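2-Cys peroxiredoxin (Plasmodium yoelii, PDB 2H01) probably reduces hydrogen peroxide and organic hydroperoxides to water and alcohols as a thiol-dependent peroxidase of the peroxiredoxin family. Local coordinates at residues 36-41 / 105-110; 77-82 / 97-102; 111-114 / 119-122; 126-129 / 133-136. All blocks are in the same frame, centred on the assembly; numbering follows the deposited sequence.

Contact 1: 36-41 / 105-110; sequences LYFYPL and KSIARS
F38 reaches from strand 33-38 to the short helix 106-110 and meets I107 and A108 with the far end of its ring. The branch methyl of I107 comes up at the ring's edge, close to the ring plane, with CG2 3.8 Å from F38 CZ, and the two side chains cross at about a right angle. A108 meets the same end of the ring obliquely: F38 CE2 is 3.8 Å from A108 CA and 4.2 Å from A108 CB, so the helix offers backbone as well as methyl surface to the phenyl group.

The torsions account for this division. In F38 the ring carbon CG stands opposite the carbonyl carbon (chi1 -67°), which carries CE2 and CZ across the gap. I107 has the same setting for CG1 (chi1 -61°), which leaves CG2 opposite its own nitrogen and turned to the phenyl edge, while CG1 leads away from F38. One turn on, the S110 hydroxyl OG bonds back to I107 O at 2.7 Å, in the carbonyl plane and on a lone pair.

Other parts of the thioredoxin-like core flank the pair: F38 also touches C71 of strand 66-72 and A120 of strand 119-127, and I107 touches F9. D102 accepts bonds from the backbone nitrogens of I107 and A108 and so pins the start of the helix. No hydrogen bond passes between 36-41 and 105-110; across these two segments the contact is apolar and buried, and depends on van der Waals packing of ring, methyl and helix backbone, while D102 supplies a polar hold on the helix.

Contact 2: 77-82 / 97-102; sequences FTHLAW and HTLISD
H79 points from helix 76-83 onto strand 98-101 and has far more of its surface buried here than any other residue. Its CG lies opposite the carbonyl carbon (chi1 -76°), which directs the imidazole at the strand's backbone. There NE2 donates a hydrogen bond to I100 O, 2.9 Å long with an angle of 154° at the hydrogen. The oxygen sits in the ring plane, but the donor stands well above the carbonyl plane of I100, away from the lone-pair directions.

L99 supplies the second largest buried area. Its CB approaches the imidazole obliquely, 3.7 Å from H79 CD2, and its CD1 lies above one ring face, 4.3 Å from the plane and displaced toward the rim. S101 adds its backbone on the other flank of I100, with CA 4.1 Å from H79 NE2, while its hydroxyl is bonded to D74 O.

Helix and strand run at 146° to one another, their axes 8.8 Å apart at closest, within the beta-alpha-beta unit of strand 66-72, helix 76-83 and strand 98-101. V14 of strand 10-14 and S72 of strand 66-72 also touch H79.

Both ring nitrogens are engaged, NE2 with I100 O and ND1 with the carboxylate of D42. A buried imidazole gripped in this way is fixed in rotation, and the acidic partner would probably favour a protonated ring that links the D42 loop to the strand backbone.

Contact 3: 111-114 / 119-122; sequences YDVL and VALR
L114 lays its CD1 methyl against the peptide that follows V119, 3.6 Å from V119 O and slightly farther from V119 C. Its CG stands opposite the backbone nitrogen (chi1 -179°), a setting that brings the branch over to the facing chain. L114 and A120 form a single antiparallel bridge, a non-hydrogen-bonded pair, CA to CA 4.4 Å, with both side chains on the same face of the sheet.

The polar link comes one residue back. L121 N donates to V113 O at 2.7 Å, with 160° at the hydrogen and the donor tilted 16° from the carbonyl plane. A120 CA adds a CH···O contact of 3.1 Å to V113 O, so this one carbonyl receives an N-H and a polarised C-H from successive residues. Around the bond the apolar groups close in: V113 CG2 lies 4.4 Å from A120 CB, and the stem of L121 runs alongside V113 O, with CB 3.7 Å from that oxygen.

D112, with positive phi, is the C-prime residue of a Schellman motif that ends helix 106-110, and the chain then turns directly into the pairing of L114 with A120. Beneath it V113 and A120 both rest on F38 of strand 33-38 and on A108 of the helix, while L114 touches A108 and R109. The contact thus joins the end of helix 106-110 to the start of strand 119-127, beside the central strand 33-38.

Contact 4: 126-129 / 133-136; sequences LIDK and VQHL
L126 and H135 carry the side-chain contact of this hairpin. The imidazole lies over L126, whose CB stands 3.5 Å from the ring centroid and 28° off the ring normal, a CH-pi contact over one face. The methyl CD2 of the same leucine continues the cover, 3.6 Å from H135 CD2. H135 places its CG between backbone nitrogen and carbonyl carbon (chi1 80°), folding the ring back across the neighbouring strand, and the two side chains cross at about a right angle.

Backbone hydrogen bonds frame this pair. Q134 N donates to L126 O at 2.7 Å and nearly straight, 174° at the hydrogen, whereas L126 N reaches H135 O over a longer 3.3 Å. V133 CA also approaches L126 O, as a CH···O contact of 3.5 Å. L126 pairs with H135 but I127 pairs with V133, so the register slips by one residue and Q134 occupies a beta bulge.

Apolar packing on the other face is lighter, with I127 CG1 4.4 Å from V133 CG2. Among the polar side chains, the D128 carboxylate lies beside the Q134 amide, while its OD1 accepts bonds from the backbone nitrogens of Q130 and V132 and so braces the turn of the hairpin.

Helix 147-163 packs against the face bearing L126 and H135, through I154 and L157 on L126 and L153 on H135. On the face of I127 and V133 lie L25, F2 and A6, and strand 33-38 runs beside strand 119-127, bonded to I127 through V34.

How the contacts relate
From the N terminus, contact 1 opens first on strand 33-38 and closes at helix 106-110, a loop of 63 residues. Contact 2 falls wholly within that span, shutting the shorter connection from helix 76-83 to strand 98-101; contacts 1 and 2 touch where that strand leads into helix 106-110. Contacts 3 and 4 then follow in series, each closing a tight turn, and none of the four cross. Contact 3 abuts contact 1, their centres about 5 Å apart, and shares strand 119-127 with contact 4. Together they tie helices 76-83 and 106-110 to one mixed sheet, whose hairpin 119-138 is closed by contact 4, with contacts 2 and 4 on opposite sides of the chain's centre.

Contact 1: 36-41 / 105-110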
loop_
_atom_site.group_PDB
_atom_site.type_symbol
_atom_site.label_atom_id
_atom_site.label_comp_id
_atom_site.label_asym_id
_atom_site.label_seq_id
_atom_site.Cartn_x
_atom_site.Cartn_y
_atom_site.Cartn_z
ATOM N N LEU A 36 -1.460 1.195 -1.140
ATOM C CA LEU A 36 -1.805 0.396 0.029
ATOM C C LEU A 36 -1.267 -1.008 -0.202
ATOM O O LEU A 36 -1.559 -1.621 -1.234
ATOM C CB LEU A 36 -3.328 0.325 0.203
ATOM C CG LEU A 36 -3.804 -0.637 1.312
ATOM C CD1 LEU A 36 -3.424 -0.075 2.677
ATOM C CD2 LEU A 36 -5.314 -0.852 1.231
ATOM N N TYR A 37 -0.484 -1.521 0.746
ATOM C CA TYR A 37 0.061 -2.865 0.605
ATOM C C TYR A 37 -0.189 -3.701 1.850
ATOM O O TYR A 37 -0.270 -3.172 2.958
ATOM C CB TYR A 37 1.569 -2.823 0.286
ATOM C CG TYR A 37 2.471 -2.342 1.411
ATOM C CD1 TYR A 37 2.769 -0.992 1.569
ATOM C CD2 TYR A 37 3.042 -3.249 2.302
ATOM C CE1 TYR A 37 3.624 -0.545 2.582
ATOM C CE2 TYR A 37 3.890 -2.820 3.328
ATOM C CZ TYR A 37 4.178 -1.467 3.457
ATOM O OH TYR A 37 5.030 -1.052 4.450
ATOM N N PHE A 38 -0.319 -5.011 1.661
ATOM C CA PHE A 38 -0.579 -5.928 2.767
ATOM C C PHE A 38 0.516 -6.962 3.004
ATOM O O PHE A 38 1.144 -7.456 2.073
ATOM C CB PHE A 38 -1.881 -6.716 2.539
ATOM C CG PHE A 38 -3.126 -5.885 2.580
ATOM C CD1 PHE A 38 -3.564 -5.203 1.451
ATOM C CD2 PHE A 38 -3.870 -5.784 3.754
ATOM C CE1 PHE A 38 -4.735 -4.426 1.483
ATOM C CE2 PHE A 38 -5.040 -5.011 3.804
ATOM C CZ PHE A 38 -5.471 -4.330 2.660
ATOM N N TYR A 39 0.745 -7.285 4.265
ATOM C CA TYR A 39 1.697 -8.331 4.606
ATOM C C TYR A 39 1.022 -9.108 5.743
ATOM O O TYR A 39 0.186 -8.569 6.460
ATOM C CB TYR A 39 3.062 -7.759 5.009
ATOM C CG TYR A 39 3.065 -6.818 6.188
ATOM C CD1 TYR A 39 2.713 -5.477 6.036
ATOM C CD2 TYR A 39 3.431 -7.271 7.465
ATOM C CE1 TYR A 39 2.727 -4.609 7.117
ATOM C CE2 TYR A 39 3.444 -6.413 8.555
ATOM C CZ TYR A 39 3.092 -5.084 8.373
ATOM O OH TYR A 39 3.103 -4.230 9.441
ATOM N N PRO A 40 1.355 -10.396 5.893
ATOM C CA PRO A 40 0.781 -11.256 6.931
ATOM C C PRO A 40 0.912 -10.773 8.376
ATOM O O PRO A 40 -0.077 -10.445 9.034
ATOM C CB PRO A 40 1.513 -12.587 6.728
ATOM C CG PRO A 40 1.889 -12.575 5.277
ATOM C CD PRO A 40 2.322 -11.143 5.065
ATOM N N LEU A 41 2.146 -10.732 8.860
ATOM C CA LEU A 41 2.391 -10.383 10.248
ATOM C C LEU A 41 3.681 -9.663 10.555
ATOM O O LEU A 41 4.627 -9.649 9.769
ATOM C CB LEU A 41 2.387 -11.657 11.093
ATOM C CG LEU A 41 1.153 -12.550 11.084
ATOM C CD1 LEU A 41 1.512 -13.899 11.692
ATOM C CD2 LEU A 41 0.025 -11.873 11.851
ATOM N N LYS A 105 -9.598 -7.194 11.198
ATOM C CA LYS A 105 -9.459 -7.931 9.950
ATOM C C LYS A 105 -10.372 -7.433 8.830
ATOM O O LYS A 105 -10.359 -7.973 7.733
ATOM C CB LYS A 105 -9.651 -9.423 10.167
ATOM C CG LYS A 105 -8.533 -10.070 10.938
ATOM C CD LYS A 105 -8.690 -11.565 11.037
ATOM C CE LYS A 105 -8.016 -12.089 12.274
ATOM N NZ LYS A 105 -6.570 -11.848 12.222
ATOM N N SER A 106 -11.088 -6.348 9.099
ATOM C CA SER A 106 -12.083 -5.824 8.188
ATOM C C SER A 106 -11.514 -5.320 6.862
ATOM O O SER A 106 -12.086 -5.536 5.817
ATOM C CB SER A 106 -12.942 -4.759 8.878
ATOM O OG SER A 106 -12.245 -3.553 9.106
ATOM N N ILE A 107 -10.376 -4.653 6.922
ATOM C CA ILE A 107 -9.768 -4.074 5.742
ATOM C C ILE A 107 -9.295 -5.155 4.788
ATOM O O ILE A 107 -9.648 -5.150 3.617
ATOM C CB ILE A 107 -8.632 -3.109 6.128
ATOM C CG1 ILE A 107 -9.183 -1.967 6.975
ATOM C CG2 ILE A 107 -7.946 -2.581 4.905
ATOM C CD1 ILE A 107 -8.189 -1.301 7.881
ATOM N N ALA A 108 -8.523 -6.099 5.305
ATOM C CA ALA A 108 -8.082 -7.220 4.508
ATOM C C ALA A 108 -9.273 -7.875 3.853
ATOM O O ALA A 108 -9.212 -8.251 2.700
ATOM C CB ALA A 108 -7.307 -8.212 5.330
ATOM N N ARG A 109 -10.364 -7.994 4.589
ATOM C CA ARG A 109 -11.531 -8.681 4.052
ATOM C C ARG A 109 -12.136 -7.910 2.877
ATOM O O ARG A 109 -12.414 -8.491 1.828
ATOM C CB ARG A 109 -12.589 -8.860 5.155
ATOM C CG ARG A 109 -13.630 -9.941 4.855
ATOM C CD ARG A 109 -14.786 -9.903 5.862
ATOM N NE ARG A 109 -14.311 -9.926 7.243
ATOM C CZ ARG A 109 -13.798 -10.995 7.840
ATOM N NH1 ARG A 109 -13.701 -12.138 7.177
ATOM N NH2 ARG A 109 -13.374 -10.920 9.095
ATOM N N SER A 110 -12.327 -6.603 3.057
ATOM C CA SER A 110 -12.912 -5.757 2.013
ATOM C C SER A 110 -12.114 -5.783 0.714
ATOM O O SER A 110 -12.671 -5.602 -0.368
ATOM C CB SER A 110 -13.047 -4.314 2.508
ATOM O OG SER A 110 -11.780 -3.731 2.750
#

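Contact 2: 77-82 / 97-102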
loop_
_atom_site.group_PDB
_atom_site.type_symbol
_atom_site.label_atom_id
_atom_site.label_comp_id
_atom_site.label_asym_id
_atom_site.label_seq_id
_atom_site.Cartn_x
_atom_site.Cartn_y
_atom_site.Cartn_z
ATOM N N PHE A 77 0.081 -1.144 18.594
ATOM C CA PHE A 77 1.093 -1.320 19.626
ATOM C C PHE A 77 2.194 -2.255 19.140
ATOM O O PHE A 77 3.372 -2.021 19.400
ATOM C CB PHE A 77 0.451 -1.861 20.895
ATOM C CG PHE A 77 -0.544 -0.923 21.498
ATOM C CD1 PHE A 77 -0.119 0.206 22.185
ATOM C CD2 PHE A 77 -1.902 -1.151 21.360
ATOM C CE1 PHE A 77 -1.032 1.099 22.729
ATOM C CE2 PHE A 77 -2.827 -0.263 21.903
ATOM C CZ PHE A 77 -2.390 0.867 22.590
ATOM N N THR A 78 1.857 -3.329 18.446
ATOM C CA THR A 78 2.934 -4.153 17.941
ATOM C C THR A 78 3.687 -3.623 16.735
ATOM O O THR A 78 4.848 -3.950 16.548
ATOM C CB THR A 78 2.623 -5.648 17.864
ATOM O OG1 THR A 78 1.269 -5.886 18.215
ATOM C CG2 THR A 78 2.733 -6.148 16.471
ATOM N N HIS A 79 3.041 -2.763 15.954
ATOM C CA HIS A 79 3.770 -2.069 14.889
ATOM C C HIS A 79 4.850 -1.204 15.534
ATOM O O HIS A 79 6.011 -1.228 15.136
ATOM C CB HIS A 79 2.848 -1.137 14.081
ATOM C CG HIS A 79 1.944 -1.837 13.117
ATOM N ND1 HIS A 79 2.136 -3.141 12.721
ATOM C CD2 HIS A 79 0.867 -1.390 12.429
ATOM C CE1 HIS A 79 1.217 -3.470 11.832
ATOM N NE2 HIS A 79 0.436 -2.424 11.636
ATOM N N LEU A 80 4.452 -0.420 16.526
ATOM C CA LEU A 80 5.390 0.461 17.219
ATOM C C LEU A 80 6.578 -0.330 17.765
ATOM O O LEU A 80 7.737 0.028 17.534
ATOM C CB LEU A 80 4.685 1.193 18.362
ATOM C CG LEU A 80 5.583 2.093 19.211
ATOM C CD1 LEU A 80 6.246 3.138 18.304
ATOM C CD2 LEU A 80 4.761 2.767 20.315
ATOM N N ALA A 81 6.276 -1.409 18.485
ATOM C CA ALA A 81 7.304 -2.261 19.062
ATOM C C ALA A 81 8.197 -2.857 17.978
ATOM O O ALA A 81 9.380 -3.106 18.214
ATOM C CB ALA A 81 6.657 -3.382 19.880
ATOM N N TRP A 82 7.634 -3.086 16.794
ATOM C CA TRP A 82 8.405 -3.660 15.693
ATOM C C TRP A 82 9.320 -2.610 15.068
ATOM O O TRP A 82 10.385 -2.936 14.550
ATOM C CB TRP A 82 7.471 -4.235 14.631
ATOM C CG TRP A 82 8.124 -5.201 13.700
ATOM C CD1 TRP A 82 9.185 -6.008 13.971
ATOM C CD2 TRP A 82 7.670 -5.565 12.391
ATOM N NE1 TRP A 82 9.421 -6.862 12.919
ATOM C CE2 TRP A 82 8.503 -6.612 11.935
ATOM C CE3 TRP A 82 6.634 -5.111 11.562
ATOM C CZ2 TRP A 82 8.333 -7.216 10.685
ATOM C CZ3 TRP A 82 6.463 -5.709 10.322
ATOM C CH2 TRP A 82 7.310 -6.755 9.894
ATOM N N HIS A 97 7.348 5.814 6.672
ATOM C CA HIS A 97 5.991 5.913 6.134
ATOM C C HIS A 97 5.035 5.225 7.120
ATOM O O HIS A 97 5.463 4.429 7.948
ATOM C CB HIS A 97 5.901 5.287 4.735
ATOM C CG HIS A 97 6.162 3.813 4.692
ATOM N ND1 HIS A 97 5.168 2.877 4.872
ATOM C CD2 HIS A 97 7.292 3.117 4.423
ATOM C CE1 HIS A 97 5.670 1.666 4.707
ATOM N NE2 HIS A 97 6.957 1.785 4.433
ATOM N N THR A 98 3.747 5.526 7.038
ATOM C CA THR A 98 2.800 4.958 7.985
ATOM C C THR A 98 2.364 3.506 7.816
ATOM O O THR A 98 2.250 2.989 6.710
ATOM C CB THR A 98 1.527 5.868 8.119
ATOM O OG1 THR A 98 0.341 5.058 8.131
ATOM C CG2 THR A 98 1.459 6.883 7.006
ATOM N N LEU A 99 2.161 2.846 8.950
ATOM C CA LEU A 99 1.697 1.465 8.981
ATOM C C LEU A 99 0.314 1.509 9.639
ATOM O O LEU A 99 0.147 2.113 10.698
ATOM C CB LEU A 99 2.648 0.596 9.812
ATOM C CG LEU A 99 4.087 0.415 9.298
ATOM C CD1 LEU A 99 4.875 -0.455 10.273
ATOM C CD2 LEU A 99 4.071 -0.233 7.921
ATOM N N ILE A 100 -0.589 0.891 9.263
ATOM C CA ILE A 100 -1.904 0.917 9.892
ATOM C C ILE A 100 -2.279 -0.455 10.442
ATOM O O ILE A 100 -1.753 -1.485 9.981
ATOM C CB ILE A 100 -2.971 1.395 8.890
ATOM C CG1 ILE A 100 -3.020 0.463 7.676
ATOM C CG2 ILE A 100 -2.694 2.827 8.457
ATOM C CD1 ILE A 100 -4.195 0.718 6.759
ATOM N N SER A 101 -3.225 -0.425 11.216
ATOM C CA SER A 101 -3.542 -1.627 11.963
ATOM C C SER A 101 -4.934 -2.122 11.655
ATOM O O SER A 101 -5.913 -1.439 11.956
ATOM C CB SER A 101 -3.410 -1.352 13.465
ATOM O OG SER A 101 -3.905 -2.433 14.243
ATOM N N ASP A 102 -4.990 -3.322 11.086
ATOM C CA ASP A 102 -6.226 -3.987 10.693
ATOM C C ASP A 102 -6.692 -5.032 11.712
ATOM O O ASP A 102 -6.807 -6.202 11.396
ATOM C CB ASP A 102 -6.078 -4.618 9.307
ATOM C CG ASP A 102 -7.397 -5.090 8.729
ATOM O OD1 ASP A 102 -8.449 -4.584 9.144
ATOM O OD2 ASP A 102 -7.477 -5.972 7.865
#

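Contact 3: 111-114 / 119-122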
loop_
_atom_site.group_PDB
_atom_site.type_symbol
_atom_site.label_atom_id
_atom_site.label_comp_id
_atom_site.label_asym_id
_atom_site.label_seq_id
_atom_site.Cartn_x
_atom_site.Cartn_y
_atom_site.Cartn_z
ATOM N N TYR A 111 -10.813 -6.026 0.824
ATOM C CA TYR A 111 -9.937 -6.079 -0.336
ATOM C C TYR A 111 -9.706 -7.510 -0.803
ATOM O O TYR A 111 -8.920 -7.760 -1.717
ATOM C CB TYR A 111 -8.614 -5.375 -0.007
ATOM C CG TYR A 111 -8.743 -3.853 -0.018
ATOM C CD1 TYR A 111 -8.532 -3.125 -1.190
ATOM C CD2 TYR A 111 -9.162 -3.156 1.113
ATOM C CE1 TYR A 111 -8.741 -1.743 -1.238
ATOM C CE2 TYR A 111 -9.374 -1.768 1.078
ATOM C CZ TYR A 111 -9.162 -1.068 -0.102
ATOM O OH TYR A 111 -9.351 0.299 -0.150
ATOM N N ASP A 112 -10.421 -8.448 -0.182
ATOM C CA ASP A 112 -10.321 -9.871 -0.518
ATOM C C ASP A 112 -8.922 -10.446 -0.455
ATOM O O ASP A 112 -8.497 -11.158 -1.366
ATOM C CB ASP A 112 -10.883 -10.144 -1.910
ATOM C CG ASP A 112 -12.396 -10.160 -1.937
ATOM O OD1 ASP A 112 -13.002 -10.681 -0.970
ATOM O OD2 ASP A 112 -12.971 -9.671 -2.934
ATOM N N VAL A 113 -8.208 -10.141 0.623
ATOM C CA VAL A 113 -6.857 -10.646 0.797
ATOM C C VAL A 113 -6.688 -11.210 2.193
ATOM O O VAL A 113 -5.582 -11.247 2.732
ATOM C CB VAL A 113 -5.803 -9.548 0.562
ATOM C CG1 VAL A 113 -5.864 -9.088 -0.881
ATOM C CG2 VAL A 113 -6.043 -8.378 1.507
ATOM N N LEU A 114 -7.793 -11.630 2.791
ATOM C CA LEU A 114 -7.724 -12.222 4.116
ATOM C C LEU A 114 -7.567 -13.727 3.929
ATOM O O LEU A 114 -8.404 -14.367 3.293
ATOM C CB LEU A 114 -8.993 -11.922 4.912
ATOM C CG LEU A 114 -9.005 -12.482 6.339
ATOM C CD1 LEU A 114 -7.799 -11.960 7.121
ATOM C CD2 LEU A 114 -10.297 -12.074 7.027
ATOM N N VAL A 119 -4.627 -14.027 8.587
ATOM C CA VAL A 119 -3.755 -12.939 8.170
ATOM C C VAL A 119 -4.005 -12.511 6.730
ATOM O O VAL A 119 -4.669 -13.203 5.961
ATOM C CB VAL A 119 -2.275 -13.329 8.314
ATOM C CG1 VAL A 119 -1.968 -13.672 9.769
ATOM C CG2 VAL A 119 -1.960 -14.510 7.400
ATOM N N ALA A 120 -3.457 -11.360 6.374
ATOM C CA ALA A 120 -3.619 -10.842 5.033
ATOM C C ALA A 120 -2.570 -11.423 4.101
ATOM O O ALA A 120 -1.446 -11.703 4.512
ATOM C CB ALA A 120 -3.521 -9.318 5.042
ATOM N N LEU A 121 -2.960 -11.626 2.850
ATOM C CA LEU A 121 -2.054 -12.127 1.829
ATOM C C LEU A 121 -1.297 -10.908 1.303
ATOM O O LEU A 121 -1.804 -9.780 1.360
ATOM C CB LEU A 121 -2.850 -12.761 0.688
ATOM C CG LEU A 121 -3.656 -14.019 1.041
ATOM C CD1 LEU A 121 -4.761 -14.204 0.035
ATOM C CD2 LEU A 121 -2.731 -15.246 1.075
ATOM N N ARG A 122 -0.087 -11.131 0.802
ATOM C CA ARG A 122 0.722 -10.048 0.243
ATOM C C ARG A 122 0.021 -9.429 -0.977
ATOM O O ARG A 122 -0.401 -10.147 -1.882
ATOM C CB ARG A 122 2.095 -10.582 -0.159
ATOM C CG ARG A 122 3.038 -10.858 1.018
ATOM C CD ARG A 122 4.341 -11.465 0.530
ATOM N NE ARG A 122 5.339 -11.584 1.593
ATOM C CZ ARG A 122 5.276 -12.453 2.601
ATOM N NH1 ARG A 122 4.258 -13.299 2.698
ATOM N NH2 ARG A 122 6.230 -12.471 3.523
#

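Contact 4: 126-129 / 133-136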
loop_
_atom_site.group_PDB
_atom_site.type_symbol
_atom_site.label_atom_id
_atom_site.label_comp_id
_atom_site.label_asym_id
_atom_site.label_seq_id
_atom_site.Cartn_x
_atom_site.Cartn_y
_atom_site.Cartn_z
ATOM N N LEU A 126 -2.880 0.058 -5.858
ATOM C CA LEU A 126 -2.678 1.461 -6.199
ATOM C C LEU A 126 -4.029 2.137 -6.402
ATOM O O LEU A 126 -4.860 1.665 -7.179
ATOM C CB LEU A 126 -1.811 1.575 -7.462
ATOM C CG LEU A 126 -1.667 2.952 -8.111
ATOM C CD1 LEU A 126 -1.045 3.946 -7.136
ATOM C CD2 LEU A 126 -0.837 2.823 -9.379
ATOM N N ILE A 127 -4.240 3.164 -5.784
ATOM C CA ILE A 127 -5.472 3.942 -5.752
ATOM C C ILE A 127 -5.231 5.377 -6.207
ATOM O O ILE A 127 -4.231 6.002 -5.786
ATOM C CB ILE A 127 -6.080 3.930 -4.337
ATOM C CG1 ILE A 127 -6.128 2.503 -3.787
ATOM C CG2 ILE A 127 -7.471 4.548 -4.351
ATOM C CD1 ILE A 127 -6.426 2.428 -2.307
ATOM N N ASP A 128 -5.999 5.980 -7.124
ATOM C CA ASP A 128 -5.766 7.361 -7.571
ATOM C C ASP A 128 -6.305 8.387 -6.577
ATOM O O ASP A 128 -6.842 8.021 -5.533
ATOM C CB ASP A 128 -6.352 7.621 -8.969
ATOM C CG ASP A 128 -7.865 7.485 -9.017
ATOM O OD1 ASP A 128 -8.544 7.690 -7.986
ATOM O OD2 ASP A 128 -8.379 7.186 -10.112
ATOM N N LYS A 129 -6.242 9.653 -6.953
ATOM C CA LYS A 129 -6.602 10.750 -6.079
ATOM C C LYS A 129 -8.116 10.903 -5.917
ATOM O O LYS A 129 -8.596 11.682 -5.111
ATOM C CB LYS A 129 -5.979 12.030 -6.596
ATOM C CG LYS A 129 -4.539 11.878 -6.965
ATOM C CD LYS A 129 -3.777 13.159 -6.717
ATOM C CE LYS A 129 -4.143 14.238 -7.715
ATOM N NZ LYS A 129 -3.865 13.826 -9.096
ATOM N N VAL A 133 -9.415 2.280 -7.643
ATOM C CA VAL A 133 -8.316 1.319 -7.728
ATOM C C VAL A 133 -7.794 1.204 -9.157
ATOM O O VAL A 133 -8.568 0.971 -10.081
ATOM C CB VAL A 133 -8.743 -0.111 -7.264
ATOM C CG1 VAL A 133 -7.601 -1.115 -7.534
ATOM C CG2 VAL A 133 -9.089 -0.112 -5.782
ATOM N N GLN A 134 -6.481 1.349 -9.337
ATOM C CA GLN A 134 -5.889 1.239 -10.672
ATOM C C GLN A 134 -5.241 -0.128 -10.925
ATOM O O GLN A 134 -5.157 -0.587 -12.063
ATOM C CB GLN A 134 -4.886 2.370 -10.884
ATOM C CG GLN A 134 -5.502 3.759 -10.662
ATOM C CD GLN A 134 -6.716 4.026 -11.546
ATOM O OE1 GLN A 134 -7.743 4.529 -11.074
ATOM N NE2 GLN A 134 -6.605 3.698 -12.829
ATOM N N HIS A 135 -4.763 -0.777 -9.871
ATOM C CA HIS A 135 -4.192 -2.102 -10.036
ATOM C C HIS A 135 -4.170 -2.861 -8.723
ATOM O O HIS A 135 -4.274 -2.279 -7.643
ATOM C CB HIS A 135 -2.777 -2.059 -10.633
ATOM C CG HIS A 135 -1.699 -1.723 -9.645
ATOM N ND1 HIS A 135 -1.490 -2.448 -8.490
ATOM C CD2 HIS A 135 -0.763 -0.742 -9.647
ATOM C CE1 HIS A 135 -0.476 -1.926 -7.822
ATOM N NE2 HIS A 135 -0.016 -0.891 -8.504
ATOM N N LEU A 136 -4.146 -4.170 -8.855
ATOM C CA LEU A 136 -3.916 -5.081 -7.768
ATOM C C LEU A 136 -2.782 -6.006 -8.163
ATOM O O LEU A 136 -2.831 -6.679 -9.174
ATOM C CB LEU A 136 -5.197 -5.867 -7.491
ATOM C CG LEU A 136 -5.285 -6.834 -6.333
ATOM C CD1 LEU A 136 -6.556 -6.577 -5.613
ATOM C CD2 LEU A 136 -5.280 -8.224 -6.875
#